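Long-range contacts in TIR domain-containing adapter molecule 1 (Homo sapiens, PDB 4BSX), which acts as a Toll-like receptor signalling adapter that induces interferon-beta, its N-terminal helical domain resembling IFIT proteins: residues A[12-17]-A[101-106]; A[28-33]-A[45-50]. The protein carries 2 engineered substitutions. All blocks are in the same frame, centred on the assembly; numbering follows the deposited sequence.

Contact 1: residues A[12-17]-A[101-106]; sequences PSAFDI and RLYHLL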
ATOM      1  N   PRO A  12      -7.143  -3.144  -5.072  1.00 22.56           N
ATOM      2  CA  PRO A  12      -7.678  -4.515  -5.223  1.00 15.11           C
ATOM      3  C   PRO A  12      -6.697  -5.481  -5.900  1.00 13.67           C
ATOM      4  O   PRO A  12      -6.658  -6.657  -5.558  1.00 12.44           O
ATOM      5  CB  PRO A  12      -8.934  -4.328  -6.119  1.00 13.00           C
ATOM      6  CG  PRO A  12      -9.299  -2.884  -6.026  1.00 17.02           C
ATOM      7  CD  PRO A  12      -8.005  -2.127  -5.727  1.00 18.18           C
ATOM      8  N   SER A  13      -5.928  -4.999  -6.868  1.00 12.38           N
ATOM      9  CA  SER A  13      -4.959  -5.870  -7.535  1.00 19.25           C
ATOM     10  C   SER A  13      -3.802  -6.262  -6.615  1.00 19.22           C
ATOM     11  O   SER A  13      -3.308  -7.352  -6.721  1.00 11.21           O
ATOM     12  CB  SER A  13      -4.389  -5.255  -8.808  1.00 15.23           C
ATOM     13  OG  SER A  13      -5.330  -5.339  -9.857  1.00 18.20           O
ATOM     14  N   ALA A  14      -3.377  -5.353  -5.740  1.00 22.08           N
ATOM     15  CA  ALA A  14      -2.361  -5.669  -4.755  1.00 15.32           C
ATOM     16  C   ALA A  14      -2.902  -6.743  -3.818  1.00 17.95           C
ATOM     17  O   ALA A  14      -2.188  -7.672  -3.464  1.00 19.44           O
ATOM     18  CB  ALA A  14      -1.952  -4.430  -3.962  1.00 12.47           C
ATOM     19  N   PHE A  15      -4.155  -6.634  -3.403  1.00 16.97           N
ATOM     20  CA  PHE A  15      -4.752  -7.705  -2.574  1.00 17.92           C
ATOM     21  C   PHE A  15      -4.758  -9.085  -3.347  1.00 17.00           C
ATOM     22  O   PHE A  15      -4.550 -10.194  -2.774  1.00 13.35           O
ATOM     23  CB  PHE A  15      -6.167  -7.307  -2.158  1.00 18.66           C
ATOM     24  CG  PHE A  15      -6.271  -6.502  -0.862  1.00 15.70           C
ATOM     25  CD1 PHE A  15      -6.069  -7.101   0.375  1.00  9.31           C
ATOM     26  CD2 PHE A  15      -6.669  -5.175  -0.890  1.00 11.81           C
ATOM     27  CE1 PHE A  15      -6.228  -6.367   1.559  1.00 10.86           C
ATOM     28  CE2 PHE A  15      -6.819  -4.431   0.295  1.00 17.21           C
ATOM     29  CZ  PHE A  15      -6.608  -5.032   1.514  1.00 10.24           C
ATOM     30  N   ASP A  16      -4.985  -9.029  -4.656  1.00 14.14           N
ATOM     31  CA  ASP A  16      -5.009 -10.252  -5.462  1.00 14.22           C
ATOM     32  C   ASP A  16      -3.632 -10.890  -5.555  1.00 13.28           C
ATOM     33  O   ASP A  16      -3.481 -12.108  -5.558  1.00 13.19           O
ATOM     34  CB  ASP A  16      -5.562  -9.987  -6.862  1.00 19.81           C
ATOM     35  CG  ASP A  16      -7.087  -9.737  -6.856  1.00 26.32           C
ATOM     36  OD1 ASP A  16      -7.778 -10.318  -6.001  1.00 20.26           O
ATOM     37  OD2 ASP A  16      -7.580  -8.949  -7.686  1.00 24.06           O
ATOM     38  N   ILE A  17      -2.626 -10.045  -5.656  1.00 17.51           N
ATOM     39  CA  ILE A  17      -1.242 -10.490  -5.693  1.00 15.91           C
ATOM     40  C   ILE A  17      -0.860 -11.236  -4.418  1.00 14.93           C
ATOM     41  O   ILE A  17      -0.223 -12.282  -4.487  1.00 16.90           O
ATOM     42  CB  ILE A  17      -0.331  -9.326  -5.911  1.00 15.68           C
ATOM     43  CG1 ILE A  17      -0.480  -8.854  -7.360  1.00 20.51           C
ATOM     44  CG2 ILE A  17       1.120  -9.739  -5.675  1.00 16.24           C
ATOM     45  CD1 ILE A  17       0.096  -7.491  -7.620  1.00 22.73           C
ATOM     46  N   ARG A 101       3.982   2.622  -3.328  1.00 10.48           N
ATOM     47  CA  ARG A 101       4.794   2.145  -2.242  1.00  7.74           C
ATOM     48  C   ARG A 101       4.542   0.611  -1.998  1.00 12.08           C
ATOM     49  O   ARG A 101       5.472  -0.215  -1.899  1.00  6.37           O
ATOM     50  CB  ARG A 101       4.474   2.999  -1.026  1.00  8.73           C
ATOM     51  CG  ARG A 101       5.255   4.314  -1.015  1.00 14.68           C
ATOM     52  CD  ARG A 101       4.989   5.212   0.210  1.00 12.53           C
ATOM     53  NE  ARG A 101       5.859   6.396   0.140  1.00 10.71           N
ATOM     54  CZ  ARG A 101       5.897   7.370   1.045  1.00 13.09           C
ATOM     55  NH1 ARG A 101       5.114   7.312   2.115  1.00  8.36           N
ATOM     56  NH2 ARG A 101       6.723   8.412   0.881  1.00 14.55           N
ATOM     57  N   LEU A 102       3.271   0.246  -1.936  1.00 12.37           N
ATOM     58  CA  LEU A 102       2.860  -1.125  -1.892  1.00  6.54           C
ATOM     59  C   LEU A 102       3.447  -1.933  -3.055  1.00  9.52           C
ATOM     60  O   LEU A 102       3.996  -3.005  -2.851  1.00  9.08           O
ATOM     61  CB  LEU A 102       1.345  -1.212  -1.874  1.00 13.38           C
ATOM     62  CG  LEU A 102       0.673  -0.650  -0.614  1.00 17.31           C
ATOM     63  CD1 LEU A 102      -0.823  -0.871  -0.752  1.00 14.43           C
ATOM     64  CD2 LEU A 102       1.214  -1.270   0.691  1.00 16.80           C
ATOM     65  N   TYR A 103       3.369  -1.420  -4.270  1.00  9.91           N
ATOM     66  CA  TYR A 103       3.868  -2.189  -5.388  1.00  8.91           C
ATOM     67  C   TYR A 103       5.363  -2.286  -5.363  1.00 16.73           C
ATOM     68  O   TYR A 103       5.941  -3.258  -5.899  1.00 17.08           O
ATOM     69  CB  TYR A 103       3.378  -1.654  -6.709  1.00 11.96           C
ATOM     70  CG  TYR A 103       2.101  -2.348  -7.158  1.00 12.66           C
ATOM     71  CD1 TYR A 103       0.897  -2.042  -6.562  1.00 10.02           C
ATOM     72  CD2 TYR A 103       2.114  -3.325  -8.130  1.00 17.77           C
ATOM     73  CE1 TYR A 103      -0.252  -2.647  -6.928  1.00 14.81           C
ATOM     74  CE2 TYR A 103       0.939  -3.954  -8.512  1.00 13.33           C
ATOM     75  CZ  TYR A 103      -0.241  -3.604  -7.903  1.00 14.22           C
ATOM     76  OH  TYR A 103      -1.436  -4.195  -8.250  1.00 21.07           O
ATOM     77  N   HIS A 104       6.010  -1.301  -4.739  1.00 10.39           N
ATOM     78  CA  HIS A 104       7.430  -1.395  -4.628  1.00 15.75           C
ATOM     79  C   HIS A 104       7.812  -2.614  -3.762  1.00 18.26           C
ATOM     80  O   HIS A 104       8.668  -3.396  -4.145  1.00 14.51           O
ATOM     81  CB  HIS A 104       8.015  -0.131  -4.040  1.00 18.79           C
ATOM     82  CG  HIS A 104       9.423  -0.298  -3.620  1.00 11.56           C
ATOM     83  ND1 HIS A 104      10.434  -0.557  -4.523  1.00 25.23           N
ATOM     84  CD2 HIS A 104       9.996  -0.296  -2.394  1.00 26.38           C
ATOM     85  CE1 HIS A 104      11.578  -0.671  -3.871  1.00 22.26           C
ATOM     86  NE2 HIS A 104      11.340  -0.522  -2.577  1.00 19.28           N
ATOM     87  N   LEU A 105       7.179  -2.752  -2.597  1.00 16.23           N
ATOM     88  CA  LEU A 105       7.418  -3.887  -1.709  1.00 19.21           C
ATOM     89  C   LEU A 105       7.051  -5.192  -2.411  1.00 17.66           C
ATOM     90  O   LEU A 105       7.823  -6.171  -2.355  1.00 17.88           O
ATOM     91  CB  LEU A 105       6.669  -3.743  -0.362  1.00 13.67           C
ATOM     92  CG  LEU A 105       6.963  -2.389   0.332  1.00 17.04           C
ATOM     93  CD1 LEU A 105       6.077  -2.099   1.584  1.00 18.01           C
ATOM     94  CD2 LEU A 105       8.409  -2.288   0.670  1.00 11.03           C
ATOM     95  N   LEU A 106       5.908  -5.218  -3.095  1.00 13.63           N
ATOM     96  CA  LEU A 106       5.510  -6.442  -3.776  1.00 14.21           C
ATOM     97  C   LEU A 106       6.558  -6.893  -4.825  1.00 24.38           C
ATOM     98  O   LEU A 106       6.894  -8.088  -4.911  1.00 22.61           O
ATOM     99  CB  LEU A 106       4.142  -6.288  -4.405  1.00 19.91           C
ATOM    100  CG  LEU A 106       2.966  -6.126  -3.444  1.00 15.41           C
ATOM    101  CD1 LEU A 106       1.707  -5.852  -4.251  1.00 15.49           C
ATOM    102  CD2 LEU A 106       2.793  -7.351  -2.577  1.00 13.77           C
TER
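The phenolic oxygen of Tyr103 reaches across to the first turn of helix 11-19, where Ser13 CB lies 3.2 Å from Tyr103 OH. Ala14 N also comes near, but at a poor angle for a hydrogen bond; instead, the backbone N of Ser10, just ahead of the helix, gives the hydroxyl a weak one. The contact joins the first helix of the TRIF N-terminal domain, an all-helical fold with structural similarity to IFIT proteins, to helix 96-108. The two segments run nearly parallel, at 20°, and their axes come no closer than 10.7 Å, a spacing bridged by side chains. Tyr103 spans it with its ring. Ala14 CB sits 3.9 Å from Tyr103 CE1, while Ile17 CD1 approaches the other flank, 3.7 Å from Tyr103 CE2; both methyls lie obliquely on the same side of the ring plane. Ile17 gets there with CG1 beside its backbone N (chi1 -72°), from which CD1 extends to meet the tyrosine. Met116 of helix 114-130 also touches Tyr103. An alanine in place of Tyr103 would probably open a gap beside Ala14 CB and Ile17 CD1 and leave Ser10 N without its weak acceptor. One turn further along, Leu106 extends the apolar seam, and Cys112 touches both Leu106 and Ile17 from the following loop. Beyond the seam, Arg101 forms a salt bridge with Glu142, linking helix 96-108 to helix 136-147. Leu106 CD1 completes the packing as a shared methyl, 3.9 Å from Ala14 CB and 4.1 Å from Ile17 CD1.

Contact 2: residues A[28-33]-A[45-50]; sequences YLKHKL and LLHAMV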
ATOM      1  N   TYR A  28       5.237 -15.700   5.763  1.00  7.51           N
ATOM      2  CA  TYR A  28       6.525 -15.047   5.600  1.00 10.91           C
ATOM      3  C   TYR A  28       6.402 -13.528   5.668  1.00 11.40           C
ATOM      4  O   TYR A  28       7.098 -12.903   6.452  1.00  7.04           O
ATOM      5  CB  TYR A  28       7.157 -15.443   4.270  1.00 18.60           C
ATOM      6  CG  TYR A  28       8.420 -14.668   3.962  1.00 13.75           C
ATOM      7  CD1 TYR A  28       9.573 -14.812   4.766  1.00 16.87           C
ATOM      8  CD2 TYR A  28       8.473 -13.766   2.884  1.00 20.59           C
ATOM      9  CE1 TYR A  28      10.763 -14.076   4.492  1.00  9.30           C
ATOM     10  CE2 TYR A  28       9.668 -13.017   2.601  1.00 10.79           C
ATOM     11  CZ  TYR A  28      10.781 -13.191   3.402  1.00 18.60           C
ATOM     12  OH  TYR A  28      11.908 -12.474   3.102  1.00 25.72           O
ATOM     13  N   LEU A  29       5.481 -12.929   4.891  1.00 14.50           N
ATOM     14  CA  LEU A  29       5.293 -11.468   4.928  1.00  7.36           C
ATOM     15  C   LEU A  29       4.772 -10.955   6.274  1.00 10.86           C
ATOM     16  O   LEU A  29       5.245  -9.925   6.793  1.00  9.43           O
ATOM     17  CB  LEU A  29       4.418 -11.004   3.782  1.00  6.32           C
ATOM     18  CG  LEU A  29       5.134 -11.275   2.452  1.00 10.87           C
ATOM     19  CD1 LEU A  29       4.278 -10.964   1.216  1.00 18.83           C
ATOM     20  CD2 LEU A  29       6.418 -10.458   2.364  1.00 12.69           C
ATOM     21  N   LYS A  30       3.833 -11.674   6.859  1.00  7.60           N
ATOM     22  CA  LYS A  30       3.326 -11.304   8.177  1.00  7.51           C
ATOM     23  C   LYS A  30       4.489 -11.249   9.209  1.00 12.90           C
ATOM     24  O   LYS A  30       4.568 -10.330  10.034  1.00 11.13           O
ATOM     25  CB  LYS A  30       2.247 -12.319   8.623  1.00 11.25           C
ATOM     26  CG  LYS A  30       1.969 -12.319  10.127  1.00 11.17           C
ATOM     27  CD  LYS A  30       1.069 -13.495  10.600  1.00  8.67           C
ATOM     28  CE  LYS A  30       0.836 -13.395  12.131  1.00 13.02           C
ATOM     29  NZ  LYS A  30      -0.088 -14.419  12.664  1.00 15.28           N
ATOM     30  N   HIS A  31       5.363 -12.252   9.189  1.00  8.82           N
ATOM     31  CA  HIS A  31       6.362 -12.368  10.225  1.00  7.85           C
ATOM     32  C   HIS A  31       7.428 -11.277   9.999  1.00 13.59           C
ATOM     33  O   HIS A  31       7.914 -10.654  10.950  1.00 14.47           O
ATOM     34  CB  HIS A  31       7.011 -13.764  10.170  1.00  8.57           C
ATOM     35  CG  HIS A  31       6.080 -14.908  10.484  1.00 10.28           C
ATOM     36  ND1 HIS A  31       5.173 -14.884  11.517  1.00 10.94           N
ATOM     37  CD2 HIS A  31       5.947 -16.113   9.886  1.00  7.16           C
ATOM     38  CE1 HIS A  31       4.514 -16.033  11.546  1.00  9.33           C
ATOM     39  NE2 HIS A  31       4.957 -16.783  10.562  1.00 14.98           N
ATOM     40  N   LYS A  32       7.770 -11.084   8.725  1.00  6.27           N
ATOM     41  CA  LYS A  32       8.787 -10.136   8.259  1.00 16.07           C
ATOM     42  C   LYS A  32       8.373  -8.661   8.289  1.00 14.12           C
ATOM     43  O   LYS A  32       9.162  -7.807   8.643  1.00  9.07           O
ATOM     44  CB  LYS A  32       9.155 -10.478   6.815  1.00 14.44           C
ATOM     45  CG  LYS A  32      10.204  -9.609   6.217  1.00 18.29           C
ATOM     46  CD  LYS A  32      10.569 -10.142   4.841  1.00 19.75           C
ATOM     47  CE  LYS A  32      11.591  -9.262   4.150  1.00 16.49           C
ATOM     48  NZ  LYS A  32      12.100  -9.806   2.865  1.00 30.48           N
ATOM     49  N   LEU A  33       7.147  -8.353   7.887  1.00 13.24           N
ATOM     50  CA  LEU A  33       6.763  -6.951   7.674  1.00 15.04           C
ATOM     51  C   LEU A  33       6.530  -6.248   9.000  1.00 20.47           C
ATOM     52  O   LEU A  33       6.564  -5.023   9.078  1.00 24.76           O
ATOM     53  CB  LEU A  33       5.501  -6.869   6.825  1.00  7.52           C
ATOM     54  CG  LEU A  33       5.677  -7.143   5.327  1.00 10.26           C
ATOM     55  CD1 LEU A  33       4.369  -6.950   4.579  1.00 22.08           C
ATOM     56  CD2 LEU A  33       6.737  -6.182   4.759  1.00 24.35           C
ATOM     57  N   LEU A  45       1.173  -0.741   6.354  1.00 13.98           N
ATOM     58  CA  LEU A  45      -0.121  -0.912   5.710  1.00 15.40           C
ATOM     59  C   LEU A  45      -0.117  -2.295   5.038  1.00 13.08           C
ATOM     60  O   LEU A  45      -1.065  -3.066   5.197  1.00 10.37           O
ATOM     61  CB  LEU A  45      -0.380   0.225   4.685  1.00 13.13           C
ATOM     62  CG  LEU A  45      -1.637   0.138   3.794  1.00 24.40           C
ATOM     63  CD1 LEU A  45      -2.870   0.165   4.668  1.00 14.04           C
ATOM     64  CD2 LEU A  45      -1.729   1.256   2.710  1.00 15.07           C
ATOM     65  N   LEU A  46       0.972  -2.630   4.338  1.00 13.14           N
ATOM     66  CA  LEU A  46       1.097  -3.954   3.731  1.00 16.87           C
ATOM     67  C   LEU A  46       1.053  -5.095   4.767  1.00 15.88           C
ATOM     68  O   LEU A  46       0.549  -6.191   4.486  1.00 13.49           O
ATOM     69  CB  LEU A  46       2.365  -4.066   2.901  1.00 12.49           C
ATOM     70  CG  LEU A  46       2.447  -5.319   1.997  1.00 19.22           C
ATOM     71  CD1 LEU A  46       1.306  -5.406   1.002  1.00 16.05           C
ATOM     72  CD2 LEU A  46       3.759  -5.359   1.238  1.00 14.05           C
ATOM     73  N   HIS A  47       1.559  -4.848   5.955  1.00 13.35           N
ATOM     74  CA  HIS A  47       1.479  -5.855   7.024  1.00 18.00           C
ATOM     75  C   HIS A  47       0.003  -6.132   7.330  1.00 12.04           C
ATOM     76  O   HIS A  47      -0.437  -7.284   7.480  1.00  8.68           O
ATOM     77  CB  HIS A  47       2.237  -5.331   8.257  1.00 12.58           C
ATOM     78  CG  HIS A  47       2.045  -6.144   9.493  1.00 15.94           C
ATOM     79  ND1 HIS A  47       2.588  -7.403   9.653  1.00 12.09           N
ATOM     80  CD2 HIS A  47       1.383  -5.865  10.641  1.00 20.17           C
ATOM     81  CE1 HIS A  47       2.218  -7.888  10.825  1.00 15.33           C
ATOM     82  NE2 HIS A  47       1.500  -6.971  11.449  1.00 18.65           N
ATOM     83  N   ALA A  48      -0.773  -5.060   7.385  1.00 12.39           N
ATOM     84  CA  ALA A  48      -2.202  -5.162   7.742  1.00 16.02           C
ATOM     85  C   ALA A  48      -3.007  -5.878   6.654  1.00  9.68           C
ATOM     86  O   ALA A  48      -3.906  -6.685   6.944  1.00 12.22           O
ATOM     87  CB  ALA A  48      -2.798  -3.751   8.018  1.00 15.58           C
HETATM   88  N   MSE A  49      -2.707  -5.551   5.395  1.00 10.68           N
HETATM   89  CA  MSE A  49      -3.371  -6.174   4.224  1.00 12.28           C
HETATM   90  C   MSE A  49      -3.033  -7.659   4.173  1.00 10.37           C
HETATM   91  O   MSE A  49      -3.893  -8.509   3.852  1.00  8.56           O
HETATM   92  CB  MSE A  49      -2.942  -5.480   2.938  1.00  5.31           C
HETATM   93  CG  MSE A  49      -3.494  -4.038   2.805  1.00 12.25           C
HETATM   94 SE   MSE A  49      -2.580  -2.983   1.393  1.00 19.00          SE
HETATM   95  CE  MSE A  49      -2.838  -4.029  -0.197  1.00 11.03           C
ATOM     96  N   VAL A  50      -1.782  -7.978   4.502  1.00 10.40           N
ATOM     97  CA  VAL A  50      -1.330  -9.393   4.612  1.00  8.59           C
ATOM     98  C   VAL A  50      -2.162 -10.139   5.626  1.00  5.17           C
ATOM     99  O   VAL A  50      -2.653 -11.195   5.348  1.00 10.17           O
ATOM    100  CB  VAL A  50       0.165  -9.485   4.967  1.00  4.93           C
ATOM    101  CG1 VAL A  50       0.516 -10.897   5.517  1.00  9.32           C
ATOM    102  CG2 VAL A  50       0.964  -9.174   3.732  1.00  6.00           C
TER
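Leu33 meets three residues of helix 43-53, beginning at its CB, which lies 3.9 Å from His47 CB and obliquely to the imidazole ring. Its CG stands beside the backbone N (chi1 -75°), and from there CD1 is directed into the opposing helix. This methyl packs 3.6 Å from Leu46 CG and 3.8 Å from Leu46 CD2, and it also reaches Val50 CG2 at 4.2 Å. One turn on along helix 43-53, Val50 divides its two methyls between neighbouring residues: CG2 meets Leu29 CB, while CG1 lies 3.8 Å from Lys30 CB. Lys30 itself leads away in an extended chain to a hydrogen bond between NZ and Gln56 OE1. Lys30 O faces the edge of the His47 ring, in its plane, 3.5 Å from His47 CE1, without making a hydrogen bond. Leu46 also touches Leu18 of helix 11-19, so the pair is backed by the first helix. With axes 9.0 Å apart and directions 147° apart, the two segments pack roughly antiparallel as a helical hairpin, consistent with the TPR-like architecture of IFIT proteins, which this domain resembles.

From the N terminus the chain enters helix 11-19, where residues 12-17 meet 101-106 on helix 96-108 across 83 intervening residues to form contact 1. Contact 2 arises within that span: helix 23-33 follows directly, and a short connection of 11 residues between the segments brings in helix 43-53. The small loop is therefore enclosed by the large one, and the two do not cross. Helix 43-53 joins the contacts physically, since its selenomethionine Met49 packs on Phe15 and Leu102, and Leu46 packs on Leu102 and Leu105. Together they tie the first three helices to helix 96-108, which comes much later in the chain.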